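Local coordinates for histidyl-trna synthetase (Thermus thermophilus, PDB 1H4V), which catalyses the ATP-dependent attachment of L-histidine to tRNA(His), releasing AMP and diphosphate, as a homodimeric class II aminoacyl-tRNA synthetase, at the interface of chains A and B. Residues are numbered along the deposited sequence; one frame, centred on the assembly and turned at random. Chains: chain A/B, Histidyl-trna synthetase.

The interface of chains A and B. Residues chain A 39-42, 88-89, 92-93; chain B 3-5, 9-11, 13.
The N-terminal stretch of chain B, in extended backbone conformation at B:Ala3-B:Ala5, B:Thr9-B:Asp11 and B:Phe13, crosses the C-terminal part of helix 83-92 of chain A and the extended loop A:Leu39-A:Pro42. B:Asp11 carries the contact. Its carboxylate meets A:Arg88 tip to tip, the two planes 8° apart: A:Arg88 NH1 donates to B:Asp11 OD2 (2.8 Å) and NH2 to OD1, each through the syn lone pair. B:Asp11 OD2 spends its anti lone pair on A:His93 NE2 (2.9 Å), the oxygen lying in the imidazole plane, so two donors grip it and would probably stabilise its negative charge. A:Arg88 reaches there with CG anti to the backbone N (chi1 -170°) and bends at chi2 and chi3; its NH1 also pairs with A:Glu92 OE1 at 3.0 Å. A:Glu92 OE1 also takes the backbone N-H of B:Ala5 (2.6 Å), while B:Ala5 CB lies over one guanidinium face, toward its rim. An alanine in place of A:Arg88 would remove both bonds to the carboxylate and would probably leave B:Asp11 and A:Glu92 less firmly positioned. B:Phe13 turns its edge to the A:His93 ring, CE2 sitting over the ring centre, 3.6 Å above its plane, and A:Leu39 CD2 packs alongside the phenyl ring. A:Pro42 crosses B:Thr9 at about a right angle, its CG against CB and OG1, and a water links A:Val40 O to B:Lys10 O. With its two-fold twin, this patch helps to join the catalytic regions of the homodimer.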
ATOM      1  N   LEU A  39      -5.950  -6.722  -7.022  1.00 14.01           N
ATOM      2  CA  LEU A  39      -6.252  -5.540  -7.813  1.00 19.14           C
ATOM      3  C   LEU A  39      -6.112  -4.274  -6.960  1.00 20.97           C
ATOM      4  O   LEU A  39      -6.567  -4.234  -5.812  1.00 23.71           O
ATOM      5  CB  LEU A  39      -7.678  -5.676  -8.358  1.00 21.50           C
ATOM      6  CG  LEU A  39      -8.427  -4.592  -9.140  1.00 24.34           C
ATOM      7  CD1 LEU A  39      -8.675  -3.431  -8.229  1.00 31.17           C
ATOM      8  CD2 LEU A  39      -7.650  -4.169 -10.380  1.00 26.79           C
ATOM      9  N   VAL A  40      -5.454  -3.254  -7.500  1.00 19.82           N
ATOM     10  CA  VAL A  40      -5.316  -1.992  -6.778  1.00 17.40           C
ATOM     11  C   VAL A  40      -5.975  -0.884  -7.610  1.00 17.89           C
ATOM     12  O   VAL A  40      -5.525  -0.587  -8.717  1.00 18.80           O
ATOM     13  CB  VAL A  40      -3.831  -1.595  -6.536  1.00 17.85           C
ATOM     14  CG1 VAL A  40      -3.786  -0.273  -5.770  1.00 10.56           C
ATOM     15  CG2 VAL A  40      -3.093  -2.683  -5.745  1.00 11.04           C
ATOM     16  N   THR A  41      -7.046  -0.287  -7.094  1.00 15.20           N
ATOM     17  CA  THR A  41      -7.715   0.787  -7.820  1.00 13.78           C
ATOM     18  C   THR A  41      -7.183   2.126  -7.345  1.00 14.35           C
ATOM     19  O   THR A  41      -6.470   2.200  -6.340  1.00 13.06           O
ATOM     20  CB  THR A  41      -9.239   0.766  -7.605  1.00 14.82           C
ATOM     21  OG1 THR A  41      -9.540   1.019  -6.225  1.00 21.45           O
ATOM     22  CG2 THR A  41      -9.803  -0.578  -8.001  1.00 12.66           C
ATOM     23  N   PRO A  42      -7.516   3.210  -8.064  1.00 14.12           N
ATOM     24  CA  PRO A  42      -7.036   4.533  -7.657  1.00 13.65           C
ATOM     25  C   PRO A  42      -7.641   5.029  -6.346  1.00 13.77           C
ATOM     26  O   PRO A  42      -8.698   4.570  -5.914  1.00 13.03           O
ATOM     27  CB  PRO A  42      -7.427   5.416  -8.841  1.00 12.38           C
ATOM     28  CG  PRO A  42      -7.323   4.476 -10.000  1.00 13.72           C
ATOM     29  CD  PRO A  42      -8.021   3.251  -9.448  1.00 14.63           C
ATOM     30  N   ARG A  88     -16.181  -1.474 -11.253  1.00 15.57           N
ATOM     31  CA  ARG A  88     -15.825  -0.505 -12.280  1.00 15.03           C
ATOM     32  C   ARG A  88     -14.578  -0.980 -13.023  1.00 17.00           C
ATOM     33  O   ARG A  88     -14.420  -0.723 -14.217  1.00 17.18           O
ATOM     34  CB  ARG A  88     -15.591   0.870 -11.640  1.00 15.70           C
ATOM     35  CG  ARG A  88     -15.443   2.049 -12.613  1.00 13.62           C
ATOM     36  CD  ARG A  88     -14.042   2.112 -13.212  1.00 18.92           C
ATOM     37  NE  ARG A  88     -13.023   2.207 -12.170  1.00 21.49           N
ATOM     38  CZ  ARG A  88     -11.777   1.771 -12.301  1.00 21.14           C
ATOM     39  NH1 ARG A  88     -11.384   1.209 -13.433  1.00 25.77           N
ATOM     40  NH2 ARG A  88     -10.930   1.876 -11.293  1.00 22.04           N
ATOM     41  N   ALA A  89     -13.696  -1.682 -12.320  1.00 16.64           N
ATOM     42  CA  ALA A  89     -12.477  -2.198 -12.938  1.00 16.18           C
ATOM     43  C   ALA A  89     -12.785  -3.432 -13.796  1.00 15.07           C
ATOM     44  O   ALA A  89     -12.221  -3.597 -14.877  1.00 15.61           O
ATOM     45  CB  ALA A  89     -11.439  -2.546 -11.861  1.00 15.64           C
ATOM     46  N   GLU A  92     -14.145  -1.947 -16.956  1.00 18.16           N
ATOM     47  CA  GLU A  92     -13.153  -1.259 -17.766  1.00 20.97           C
ATOM     48  C   GLU A  92     -12.195  -2.189 -18.503  1.00 21.44           C
ATOM     49  O   GLU A  92     -11.845  -1.935 -19.657  1.00 20.35           O
ATOM     50  CB  GLU A  92     -12.350  -0.276 -16.901  1.00 24.35           C
ATOM     51  CG  GLU A  92     -11.449   0.657 -17.701  1.00 29.64           C
ATOM     52  CD  GLU A  92     -10.816   1.757 -16.866  1.00 32.69           C
ATOM     53  OE1 GLU A  92     -11.545   2.441 -16.117  1.00 37.51           O
ATOM     54  OE2 GLU A  92      -9.587   1.949 -16.966  1.00 38.77           O
ATOM     55  N   HIS A  93     -11.787  -3.275 -17.855  1.00 20.89           N
ATOM     56  CA  HIS A  93     -10.839  -4.188 -18.475  1.00 20.68           C
ATOM     57  C   HIS A  93     -11.435  -5.395 -19.179  1.00 21.46           C
ATOM     58  O   HIS A  93     -10.715  -6.318 -19.542  1.00 21.45           O
ATOM     59  CB  HIS A  93      -9.809  -4.616 -17.432  1.00 21.90           C
ATOM     60  CG  HIS A  93      -9.071  -3.460 -16.839  1.00 26.28           C
ATOM     61  ND1 HIS A  93      -8.145  -2.728 -17.552  1.00 25.93           N
ATOM     62  CD2 HIS A  93      -9.204  -2.835 -15.643  1.00 27.68           C
ATOM     63  CE1 HIS A  93      -7.744  -1.700 -16.825  1.00 26.49           C
ATOM     64  NE2 HIS A  93      -8.373  -1.741 -15.663  1.00 28.78           N
TER
ATOM     65  N   ALA B   3     -18.314   4.544 -16.510  1.00 41.47           N
ATOM     66  CA  ALA B   3     -17.261   5.278 -15.828  1.00 40.81           C
ATOM     67  C   ALA B   3     -15.925   4.543 -15.910  1.00 38.61           C
ATOM     68  O   ALA B   3     -15.849   3.342 -15.683  1.00 39.21           O
ATOM     69  CB  ALA B   3     -17.645   5.500 -14.372  1.00 42.42           C
ATOM     70  N   ARG B   4     -14.876   5.275 -16.260  1.00 36.09           N
ATOM     71  CA  ARG B   4     -13.541   4.702 -16.353  1.00 34.60           C
ATOM     72  C   ARG B   4     -12.653   5.380 -15.321  1.00 30.65           C
ATOM     73  O   ARG B   4     -13.015   6.415 -14.754  1.00 29.57           O
ATOM     74  CB  ARG B   4     -12.941   4.928 -17.747  1.00 36.64           C
ATOM     75  CG  ARG B   4     -13.787   4.414 -18.901  1.00 43.40           C
ATOM     76  CD  ARG B   4     -14.094   2.929 -18.770  1.00 50.47           C
ATOM     77  NE  ARG B   4     -14.948   2.461 -19.860  1.00 55.56           N
ATOM     78  CZ  ARG B   4     -15.640   1.327 -19.839  1.00 58.10           C
ATOM     79  NH1 ARG B   4     -15.589   0.532 -18.778  1.00 59.30           N
ATOM     80  NH2 ARG B   4     -16.388   0.986 -20.879  1.00 57.56           N
ATOM     81  N   ALA B   5     -11.492   4.793 -15.069  1.00 27.49           N
ATOM     82  CA  ALA B   5     -10.561   5.388 -14.123  1.00 25.02           C
ATOM     83  C   ALA B   5     -10.215   6.769 -14.676  1.00 22.80           C
ATOM     84  O   ALA B   5      -9.959   6.910 -15.864  1.00 21.68           O
ATOM     85  CB  ALA B   5      -9.293   4.527 -14.003  1.00 19.42           C
ATOM     86  N   THR B   9      -4.665   8.196 -13.852  1.00 20.38           N
ATOM     87  CA  THR B   9      -4.735   7.147 -12.839  1.00 20.43           C
ATOM     88  C   THR B   9      -5.018   5.823 -13.537  1.00 21.23           C
ATOM     89  O   THR B   9      -5.449   5.802 -14.684  1.00 23.71           O
ATOM     90  CB  THR B   9      -5.862   7.411 -11.830  1.00 20.33           C
ATOM     91  OG1 THR B   9      -7.133   7.134 -12.442  1.00 16.27           O
ATOM     92  CG2 THR B   9      -5.821   8.861 -11.361  1.00 19.18           C
ATOM     93  N   LYS B  10      -4.780   4.714 -12.855  1.00 22.00           N
ATOM     94  CA  LYS B  10      -5.035   3.420 -13.466  1.00 22.97           C
ATOM     95  C   LYS B  10      -4.991   2.274 -12.466  1.00 22.01           C
ATOM     96  O   LYS B  10      -4.320   2.355 -11.439  1.00 19.35           O
ATOM     97  CB  LYS B  10      -4.020   3.156 -14.579  1.00 24.11           C
ATOM     98  CG  LYS B  10      -2.580   3.094 -14.097  1.00 26.58           C
ATOM     99  CD  LYS B  10      -1.630   2.750 -15.237  1.00 29.30           C
ATOM    100  CE  LYS B  10      -1.949   1.389 -15.835  1.00 33.09           C
ATOM    101  NZ  LYS B  10      -1.125   1.111 -17.048  1.00 39.86           N
ATOM    102  N   ASP B  11      -5.720   1.207 -12.778  1.00 21.96           N
ATOM    103  CA  ASP B  11      -5.750   0.035 -11.923  1.00 19.83           C
ATOM    104  C   ASP B  11      -4.455  -0.707 -12.142  1.00 19.02           C
ATOM    105  O   ASP B  11      -3.910  -0.702 -13.242  1.00 21.66           O
ATOM    106  CB  ASP B  11      -6.899  -0.896 -12.301  1.00 19.81           C
ATOM    107  CG  ASP B  11      -8.234  -0.233 -12.207  1.00 22.85           C
ATOM    108  OD1 ASP B  11      -8.505   0.396 -11.167  1.00 29.39           O
ATOM    109  OD2 ASP B  11      -9.018  -0.343 -13.171  1.00 27.28           O
ATOM    110  N   PHE B  13      -2.825  -4.481 -11.771  1.00 13.17           N
ATOM    111  CA  PHE B  13      -3.068  -5.895 -11.542  1.00 11.98           C
ATOM    112  C   PHE B  13      -2.179  -6.673 -12.496  1.00 10.55           C
ATOM    113  O   PHE B  13      -1.526  -6.075 -13.334  1.00  8.49           O
ATOM    114  CB  PHE B  13      -4.558  -6.233 -11.731  1.00 12.41           C
ATOM    115  CG  PHE B  13      -5.071  -6.040 -13.130  1.00 13.82           C
ATOM    116  CD1 PHE B  13      -5.039  -7.087 -14.048  1.00 14.16           C
ATOM    117  CD2 PHE B  13      -5.641  -4.827 -13.513  1.00 14.36           C
ATOM    118  CE1 PHE B  13      -5.573  -6.936 -15.330  1.00 15.24           C
ATOM    119  CE2 PHE B  13      -6.179  -4.663 -14.794  1.00 20.86           C
ATOM    120  CZ  PHE B  13      -6.146  -5.726 -15.704  1.00 17.09           C
TER
HETATM  121  O   HOH W   1      -4.374   1.956  -8.798  1.00 32.00           O